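Local structure of COG1633: Uncharacterized conserved protein (Magnetospirillum magnetotacticum, 2OH3) at residues H12-E17 with L64-L69; V25-M30 with R99-N104; K113-N118 with P122-L127. The protein is of unknown function but binds zinc and is probably a rubrerythrin-like four-helix-bundle metalloprotein. All blocks are in the same frame, centred on the assembly; numbering follows the deposited sequence. Where two conformers were deposited one is given.

Contact 1 of 3, residues H12-E17 with L64-L69; sequences HAIALE and LELPKL. With IMD (imidazole), chain C.
L69 reaches helix 6-33 with its two methyls, and H12 takes both. From CB, L69 sets CG anti to its carbonyl carbon (chi1 -59°), which turns the isobutyl group onto the helix. CD1 lies over the imidazole of H12, 3.9 Å from the ring centroid and 11° off the ring normal, a CH-pi contact over the middle of the face. The same methyl sits 3.7 Å from H12 CA and also touches A15, one turn on, with CD1 4.1 Å from A15 CB. CD2 stands on the same side of the ring plane but off to one side, 4.0 Å from H12 CE1.

The imidazole is held in this attitude by H12 ND1, hydrogen-bonded to the backbone O of E8, and by a ring stack with Y111 of helix 94-118. Replacing the ring by an alanine methyl is likely to leave L69 CD1 without the face it rests on and Y111 without its stacking partner. A second apolar touch lies apart from the first: I14 CD1 meets L66 CD1 at 3.5 Å, the two side chains crossing at about a right angle. On the same segment, E17 OE1 accepts a nearly straight hydrogen bond (170°) from N3 of an imidazole probably from the crystallisation liquor. No hydrogen bond joins the segments; this is apolar packing of the connection after helix 37-61 onto the first helix of a ferritin-like bundle.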
loop_
_atom_site.group_PDB
_atom_site.type_symbol
_atom_site.label_atom_id
_atom_site.label_comp_id
_atom_site.label_asym_id
_atom_site.label_seq_id
_atom_site.Cartn_x
_atom_site.Cartn_y
_atom_site.Cartn_z
ATOM N N HIS A 12 -4.301 14.839 3.902
ATOM C CA HIS A 12 -3.002 14.217 3.743
ATOM C C HIS A 12 -2.416 13.827 5.101
ATOM O O HIS A 12 -2.026 12.685 5.350
ATOM C CB HIS A 12 -2.038 15.129 2.994
ATOM C CG HIS A 12 -2.083 14.969 1.510
ATOM N ND1 HIS A 12 -3.026 15.600 0.714
ATOM C CD2 HIS A 12 -1.278 14.281 0.663
ATOM C CE1 HIS A 12 -2.809 15.293 -0.552
ATOM N NE2 HIS A 12 -1.759 14.492 -0.609
ATOM N N ALA A 13 -2.382 14.771 6.012
ATOM C CA ALA A 13 -1.836 14.508 7.319
ATOM C C ALA A 13 -2.509 13.341 8.042
ATOM O O ALA A 13 -1.818 12.501 8.626
ATOM C CB ALA A 13 -1.870 15.790 8.157
ATOM N N ILE A 14 -3.842 13.260 8.019
ATOM C CA ILE A 14 -4.545 12.166 8.670
ATOM C C ILE A 14 -4.175 10.832 8.019
ATOM O O ILE A 14 -3.986 9.812 8.680
ATOM C CB ILE A 14 -6.074 12.327 8.588
ATOM C CG1 ILE A 14 -6.510 13.462 9.479
ATOM C CG2 ILE A 14 -6.775 11.081 9.079
ATOM C CD1 ILE A 14 -7.987 13.820 9.327
ATOM N N ALA A 15 -4.133 10.835 6.709
ATOM C CA ALA A 15 -3.894 9.608 5.988
ATOM C C ALA A 15 -2.487 9.139 6.250
ATOM O O ALA A 15 -2.264 7.939 6.410
ATOM C CB ALA A 15 -4.172 9.796 4.511
ATOM N N LEU A 16 -1.544 10.070 6.286
ATOM C CA LEU A 16 -0.133 9.750 6.542
ATOM C C LEU A 16 0.041 9.123 7.904
ATOM O O LEU A 16 0.814 8.187 8.055
ATOM C CB LEU A 16 0.792 10.977 6.423
ATOM C CG LEU A 16 1.077 11.478 4.987
ATOM C CD1 LEU A 16 1.741 12.876 4.945
ATOM C CD2 LEU A 16 1.909 10.474 4.157
ATOM N N GLU A 17 -0.697 9.630 8.890
ATOM C CA GLU A 17 -0.667 9.130 10.261
ATOM C C GLU A 17 -1.405 7.819 10.474
ATOM O O GLU A 17 -0.915 6.950 11.178
ATOM C CB GLU A 17 -1.246 10.186 11.221
ATOM C CG GLU A 17 -0.313 11.392 11.399
ATOM C CD GLU A 17 1.071 10.964 11.935
ATOM O OE1 GLU A 17 1.165 9.790 12.376
ATOM O OE2 GLU A 17 2.054 11.752 11.885
ATOM N N LEU A 64 -13.869 20.769 8.725
ATOM C CA LEU A 64 -13.832 20.774 7.282
ATOM C C LEU A 64 -14.334 19.493 6.621
ATOM O O LEU A 64 -14.210 18.410 7.161
ATOM C CB LEU A 64 -12.412 21.074 6.834
ATOM C CG LEU A 64 -11.797 22.402 7.311
ATOM C CD1 LEU A 64 -10.329 22.502 6.890
ATOM C CD2 LEU A 64 -12.545 23.598 6.784
ATOM N N GLU A 65 -14.889 19.646 5.426
ATOM C CA GLU A 65 -15.188 18.510 4.580
ATOM C C GLU A 65 -13.877 18.099 3.924
ATOM O O GLU A 65 -13.287 18.883 3.166
ATOM C CB GLU A 65 -16.213 18.896 3.529
ATOM C CG GLU A 65 -16.931 17.717 2.948
ATOM C CD GLU A 65 -17.605 18.049 1.640
ATOM O OE1 GLU A 65 -18.063 19.208 1.463
ATOM O OE2 GLU A 65 -17.659 17.134 0.788
ATOM N N LEU A 66 -13.399 16.895 4.226
ATOM C CA LEU A 66 -12.093 16.472 3.714
ATOM C C LEU A 66 -12.246 15.712 2.399
ATOM O O LEU A 66 -13.203 14.965 2.241
ATOM C CB LEU A 66 -11.380 15.595 4.739
ATOM C CG LEU A 66 -10.959 16.176 6.093
ATOM C CD1 LEU A 66 -10.076 15.183 6.836
ATOM C CD2 LEU A 66 -10.233 17.509 5.992
ATOM N N PRO A 67 -11.306 15.897 1.443
ATOM C CA PRO A 67 -11.367 15.069 0.249
ATOM C C PRO A 67 -10.861 13.676 0.552
ATOM O O PRO A 67 -9.994 13.494 1.413
ATOM C CB PRO A 67 -10.451 15.804 -0.748
ATOM C CG PRO A 67 -9.480 16.560 0.090
ATOM C CD PRO A 67 -10.175 16.849 1.410
ATOM N N LYS A 68 -11.447 12.703 -0.125
ATOM C CA LYS A 68 -10.960 11.333 -0.120
ATOM C C LYS A 68 -9.730 11.315 -1.032
ATOM O O LYS A 68 -9.789 11.771 -2.172
ATOM C CB LYS A 68 -12.055 10.378 -0.644
ATOM C CG LYS A 68 -11.632 8.903 -0.754
ATOM C CD LYS A 68 -12.780 8.016 -1.238
ATOM N N LEU A 69 -8.617 10.826 -0.503
ATOM C CA LEU A 69 -7.345 10.731 -1.213
ATOM C C LEU A 69 -7.183 9.361 -1.845
ATOM O O LEU A 69 -7.774 8.384 -1.387
ATOM C CB LEU A 69 -6.192 10.893 -0.223
ATOM C CG LEU A 69 -6.127 12.179 0.566
ATOM C CD1 LEU A 69 -4.798 12.187 1.285
ATOM C CD2 LEU A 69 -6.257 13.375 -0.347
HETATM N N1 IMD C . 6.035 9.378 12.380
HETATM C C2 IMD C . 4.924 10.065 12.107
HETATM N N3 IMD C . 3.862 9.338 12.618
HETATM C C4 IMD C . 4.328 8.228 13.186
HETATM C C5 IMD C . 5.689 8.252 13.050
#

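Contact 2 of 3, residues V25-M30 with R99-N104; sequences VELADM and RYARDN
L27 bridges to two successive residues of helix 94-118, Y100 and A101, with one methyl for each. Along helix 6-33, E26, just before it, makes no contact with 99-104; its carboxylate is engaged elsewhere: OE1 pairs with R23 in a salt bridge and accepts a hydrogen bond from S71 of the second subunit. L27 carries the contact. Its CG stands anti to the carbonyl carbon (chi1 -65°), and the two branches divide the work. CD2 comes to the rim of the phenol ring, near its plane, 4.1 Å from Y100 CD2, so the touch is at the edge of the ring. CD1 meets A101 CB, also at 4.1 Å. These are ordinary van der Waals separations, in keeping with 8.6 Å between L27 CA and A101 CA, the nearest CA pair of the two segments. Further on, A28 packs against F43 and R44 of helix 37-61, and D29 forms a salt bridge with R44.

On helix 94-118, Y100 is fixed at both ends. Its OH is hydrogen-bonded to the backbone O of K77 and its ring meets W76 edge-to-face. Its own carbonyl O accepts from N104 N and from N104 ND2, the latter at 2.8 Å, and the two donors arrive from opposite faces of the carbonyl plane. With no hydrogen bond between the segments and all three touching residues buried, the chemistry implies purely apolar packing inside the bundle, with the phenol OH of Y100 paired to K77 rather than across the contact.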
loop_
_atom_site.group_PDB
_atom_site.type_symbol
_atom_site.label_atom_id
_atom_site.label_comp_id
_atom_site.label_asym_id
_atom_site.label_seq_id
_atom_site.Cartn_x
_atom_site.Cartn_y
_atom_site.Cartn_z
ATOM N N VAL A 25 3.021 -0.645 13.782
ATOM C CA VAL A 25 2.559 -1.775 14.561
ATOM C C VAL A 25 3.049 -3.055 13.937
ATOM O O VAL A 25 3.552 -3.950 14.612
ATOM C CB VAL A 25 1.042 -1.802 14.690
ATOM C CG1 VAL A 25 0.565 -3.133 15.229
ATOM C CG2 VAL A 25 0.580 -0.673 15.624
ATOM N N GLU A 26 2.927 -3.127 12.623
ATOM C CA GLU A 26 3.355 -4.270 11.824
ATOM C C GLU A 26 4.850 -4.545 11.983
ATOM O O GLU A 26 5.252 -5.674 12.252
ATOM C CB GLU A 26 2.924 -3.973 10.376
ATOM C CG GLU A 26 3.190 -4.965 9.373
ATOM C CD GLU A 26 2.474 -4.598 8.053
ATOM O OE1 GLU A 26 2.992 -3.724 7.325
ATOM O OE2 GLU A 26 1.387 -5.164 7.765
ATOM N N LEU A 27 5.665 -3.505 11.870
ATOM C CA LEU A 27 7.094 -3.652 12.085
ATOM C C LEU A 27 7.438 -4.016 13.543
ATOM O O LEU A 27 8.328 -4.845 13.770
ATOM C CB LEU A 27 7.867 -2.380 11.655
ATOM C CG LEU A 27 7.881 -1.950 10.182
ATOM C CD1 LEU A 27 8.507 -0.579 10.097
ATOM C CD2 LEU A 27 8.623 -2.935 9.297
ATOM N N ALA A 28 6.734 -3.419 14.509
ATOM C CA ALA A 28 6.919 -3.762 15.922
ATOM C C ALA A 28 6.679 -5.259 16.126
ATOM O O ALA A 28 7.464 -5.952 16.746
ATOM C CB ALA A 28 5.952 -2.959 16.785
ATOM N N ASP A 29 5.580 -5.743 15.564
ATOM C CA ASP A 29 5.177 -7.128 15.701
ATOM C C ASP A 29 6.240 -8.057 15.175
ATOM O O ASP A 29 6.500 -9.115 15.768
ATOM C CB ASP A 29 3.853 -7.393 14.968
ATOM C CG ASP A 29 2.643 -6.898 15.741
ATOM O OD1 ASP A 29 2.760 -6.487 16.903
ATOM O OD2 ASP A 29 1.546 -6.903 15.183
HETATM N N MSE A 30 6.824 -7.683 14.040
HETATM C CA MSE A 30 7.853 -8.509 13.442
HETATM C C MSE A 30 9.145 -8.487 14.225
HETATM O O MSE A 30 9.813 -9.529 14.348
HETATM C CB MSE A 30 8.140 -8.080 12.030
HETATM C CG MSE A 30 7.309 -8.823 11.061
HETATM SE SE MSE A 30 8.127 -8.627 9.380
HETATM C CE MSE A 30 7.658 -6.807 9.276
ATOM N N ARG A 99 15.577 0.994 8.072
ATOM C CA ARG A 99 15.797 1.725 6.834
ATOM C C ARG A 99 14.506 1.933 6.054
ATOM O O ARG A 99 14.341 2.951 5.433
ATOM C CB ARG A 99 16.811 1.007 5.965
ATOM C CG ARG A 99 18.253 1.258 6.482
ATOM C CD ARG A 99 19.369 0.996 5.472
ATOM N NE ARG A 99 19.427 1.920 4.338
ATOM C CZ ARG A 99 19.723 3.226 4.392
ATOM N NH1 ARG A 99 19.953 3.870 5.547
ATOM N NH2 ARG A 99 19.758 3.920 3.262
ATOM N N TYR A 100 13.641 0.927 6.049
ATOM C CA TYR A 100 12.329 1.009 5.400
ATOM C C TYR A 100 11.507 2.098 6.094
ATOM O O TYR A 100 10.852 2.978 5.462
ATOM C CB TYR A 100 11.616 -0.370 5.525
ATOM C CG TYR A 100 10.179 -0.387 5.017
ATOM C CD1 TYR A 100 9.889 0.005 3.721
ATOM C CD2 TYR A 100 9.132 -0.790 5.832
ATOM C CE1 TYR A 100 8.595 0.018 3.242
ATOM C CE2 TYR A 100 7.826 -0.792 5.355
ATOM C CZ TYR A 100 7.583 -0.391 4.055
ATOM O OH TYR A 100 6.310 -0.397 3.547
ATOM N N ALA A 101 11.529 2.055 7.404
ATOM C CA ALA A 101 10.762 3.050 8.181
ATOM C C ALA A 101 11.300 4.441 7.916
ATOM O O ALA A 101 10.565 5.375 7.631
ATOM C CB ALA A 101 10.836 2.742 9.694
ATOM N N ARG A 102 12.617 4.572 7.959
ATOM C CA ARG A 102 13.248 5.838 7.642
ATOM C C ARG A 102 12.893 6.423 6.260
ATOM O O ARG A 102 12.669 7.621 6.157
ATOM C CB ARG A 102 14.748 5.692 7.750
ATOM C CG ARG A 102 15.478 6.996 7.567
ATOM C CD ARG A 102 16.957 6.706 7.512
ATOM N NE ARG A 102 17.676 7.894 7.104
ATOM C CZ ARG A 102 18.238 8.070 5.908
ATOM N NH1 ARG A 102 18.164 7.124 4.975
ATOM N NH2 ARG A 102 18.861 9.221 5.653
ATOM N N ASP A 103 12.977 5.603 5.209
ATOM C CA ASP A 103 12.532 5.999 3.866
ATOM C C ASP A 103 11.167 6.665 3.822
ATOM O O ASP A 103 10.972 7.710 3.207
ATOM C CB ASP A 103 12.470 4.780 2.956
ATOM C CG ASP A 103 13.808 4.402 2.412
ATOM O OD1 ASP A 103 14.795 5.153 2.662
ATOM O OD2 ASP A 103 13.879 3.305 1.801
ATOM N N ASN A 104 10.226 6.064 4.516
ATOM C CA ASN A 104 8.884 6.583 4.553
ATOM C C ASN A 104 8.658 7.764 5.483
ATOM O O ASN A 104 7.821 8.598 5.206
ATOM C CB ASN A 104 7.954 5.415 4.785
ATOM C CG ASN A 104 7.954 4.500 3.619
ATOM O OD1 ASN A 104 7.414 4.857 2.587
ATOM N ND2 ASN A 104 8.627 3.331 3.733
#

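Contact 3 of 3, residues K113-N118 with P122-L127; sequences KEAAAN and PEVKRL
K125 NZ donates a hydrogen bond to the backbone O of A116, 3.1 Å away, with the C=O...N angle 151° and the donor tilted 25° from the carbonyl plane. Its chain stays extended until it bends at its last torsion, and along the way K125 CG passes 3.4 Å from the same oxygen. NZ also hydrogen-bonds to O of S119, so the ammonium is shared between two carbonyls near the C-terminal end of helix 94-118. Alongside this bond, A116 CB rests 3.7 Å from K125 O, and V124 CG1, anti to its backbone N, lies 3.9 Å from A115 O and 4.2 Å from A115 CB.

The small A115 and A116 probably allow this approach: the axes of segments 113-118 and 122-127 come within 7.6 Å, running 145° apart, and A116 CA comes within 4.0 Å of K125 CA. Farther out, F9 of helix 6-33 packs on A115 and L6 on V124. On the second helix, R126 grips E123 side-on, NE to OE1 and NH2 to OE2, both acceptors in the guanidinium plane. Such a tight antiparallel helical hairpin, two consecutive helices joined by a short turn, probably lets a lysine charge stabilise carbonyls at a helix end.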
loop_
_atom_site.group_PDB
_atom_site.type_symbol
_atom_site.label_atom_id
_atom_site.label_comp_id
_atom_site.label_asym_id
_atom_site.label_seq_id
_atom_site.Cartn_x
_atom_site.Cartn_y
_atom_site.Cartn_z
ATOM N N LYS A 113 7.049 19.577 3.924
ATOM C CA LYS A 113 7.873 20.700 3.472
ATOM C C LYS A 113 7.377 21.324 2.173
ATOM O O LYS A 113 7.432 22.541 1.981
ATOM C CB LYS A 113 9.298 20.223 3.244
ATOM C CG LYS A 113 10.071 19.938 4.507
ATOM C CD LYS A 113 11.411 19.282 4.186
ATOM C CE LYS A 113 12.381 20.211 3.517
ATOM N NZ LYS A 113 12.686 21.369 4.411
ATOM N N GLU A 114 6.948 20.467 1.258
ATOM C CA GLU A 114 6.459 20.893 -0.050
ATOM C C GLU A 114 5.136 21.673 0.085
ATOM O O GLU A 114 4.917 22.671 -0.590
ATOM C CB GLU A 114 6.256 19.633 -0.921
ATOM C CG GLU A 114 6.166 19.853 -2.397
ATOM C CD GLU A 114 7.490 20.273 -2.994
ATOM O OE1 GLU A 114 8.556 19.955 -2.403
ATOM O OE2 GLU A 114 7.454 20.934 -4.059
ATOM N N ALA A 115 4.258 21.203 0.969
ATOM C CA ALA A 115 3.008 21.876 1.235
ATOM C C ALA A 115 3.262 23.242 1.868
ATOM O O ALA A 115 2.710 24.248 1.422
ATOM C CB ALA A 115 2.138 21.026 2.124
ATOM N N ALA A 116 4.113 23.298 2.882
ATOM C CA ALA A 116 4.429 24.570 3.522
ATOM C C ALA A 116 5.039 25.623 2.552
ATOM O O ALA A 116 4.791 26.813 2.681
ATOM C CB ALA A 116 5.365 24.330 4.694
ATOM N N ALA A 117 5.800 25.160 1.571
ATOM C CA ALA A 117 6.449 26.025 0.595
ATOM C C ALA A 117 5.497 26.504 -0.488
ATOM O O ALA A 117 5.604 27.638 -0.950
ATOM C CB ALA A 117 7.589 25.281 -0.039
ATOM N N ASN A 118 4.581 25.645 -0.916
ATOM C CA ASN A 118 3.772 25.930 -2.100
ATOM C C ASN A 118 2.335 26.361 -1.860
ATOM O O ASN A 118 1.664 26.778 -2.795
ATOM C CB ASN A 118 3.775 24.723 -3.051
ATOM C CG ASN A 118 5.138 24.441 -3.603
ATOM O OD1 ASN A 118 5.547 23.295 -3.718
ATOM N ND2 ASN A 118 5.865 25.484 -3.919
ATOM N N PRO A 122 -1.861 30.441 5.056
ATOM C CA PRO A 122 -0.875 30.545 6.150
ATOM C C PRO A 122 -0.934 29.402 7.166
ATOM O O PRO A 122 0.111 29.022 7.688
ATOM C CB PRO A 122 -1.220 31.864 6.826
ATOM C CG PRO A 122 -2.043 32.592 5.868
ATOM C CD PRO A 122 -2.746 31.617 5.007
ATOM N N GLU A 123 -2.118 28.844 7.423
ATOM C CA GLU A 123 -2.215 27.669 8.306
ATOM C C GLU A 123 -1.513 26.430 7.749
ATOM O O GLU A 123 -0.945 25.620 8.491
ATOM C CB GLU A 123 -3.672 27.360 8.587
ATOM C CG GLU A 123 -3.918 26.287 9.664
ATOM C CD GLU A 123 -3.518 26.698 11.083
ATOM O OE1 GLU A 123 -2.742 27.671 11.280
ATOM O OE2 GLU A 123 -3.972 26.001 12.018
ATOM N N VAL A 124 -1.544 26.272 6.437
ATOM C CA VAL A 124 -0.887 25.145 5.809
ATOM C C VAL A 124 0.615 25.369 5.932
ATOM O O VAL A 124 1.359 24.450 6.315
ATOM C CB VAL A 124 -1.343 24.955 4.370
ATOM C CG1 VAL A 124 -0.509 23.894 3.671
ATOM C CG2 VAL A 124 -2.847 24.547 4.343
ATOM N N LYS A 125 1.032 26.598 5.666
ATOM C CA LYS A 125 2.410 27.029 5.887
ATOM C C LYS A 125 2.895 26.738 7.315
ATOM O O LYS A 125 3.974 26.213 7.508
ATOM C CB LYS A 125 2.564 28.517 5.578
ATOM C CG LYS A 125 2.450 28.862 4.072
ATOM C CD LYS A 125 2.831 30.341 3.793
ATOM C CE LYS A 125 2.955 30.594 2.314
ATOM N NZ LYS A 125 3.667 29.450 1.591
ATOM N N ARG A 126 2.056 27.043 8.303
ATOM C CA ARG A 126 2.416 26.897 9.693
ATOM C C ARG A 126 2.462 25.422 10.074
ATOM O O ARG A 126 3.447 24.963 10.616
ATOM C CB ARG A 126 1.398 27.640 10.582
ATOM C CG ARG A 126 1.813 27.783 12.057
ATOM C CD ARG A 126 0.691 28.431 12.894
ATOM N NE ARG A 126 -0.454 27.534 13.062
ATOM C CZ ARG A 126 -0.604 26.643 14.048
ATOM N NH1 ARG A 126 0.313 26.472 14.980
ATOM N NH2 ARG A 126 -1.693 25.879 14.106
ATOM N N LEU A 127 1.398 24.671 9.806
ATOM C CA LEU A 127 1.390 23.265 10.210
ATOM C C LEU A 127 2.382 22.465 9.395
ATOM O O LEU A 127 3.011 21.557 9.903
ATOM C CB LEU A 127 0.009 22.679 10.069
ATOM C CG LEU A 127 -1.090 23.292 10.935
ATOM C CD1 LEU A 127 -2.427 22.658 10.598
ATOM C CD2 LEU A 127 -0.762 23.176 12.389
#

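In the fold
Contact 2 is the core contact: all its touching residues are buried, and its packing joins helix 6-33 to helix 94-118. Contact 1 uses helix 6-33 too, but on the opposite side of the chain's centre, where a loop lies on the surface; it is likewise apolar, with an aromatic face added. Contact 3 shares helix 94-118 with contact 2, their centres about 27 Å apart, and, being partly buried at the turn into helix 122-148, mixes alanine packing with a lysine-to-carbonyl bond. Polar chemistry across the segments thus appears only in contact 3, near a helix end. No two of the three contacts touch.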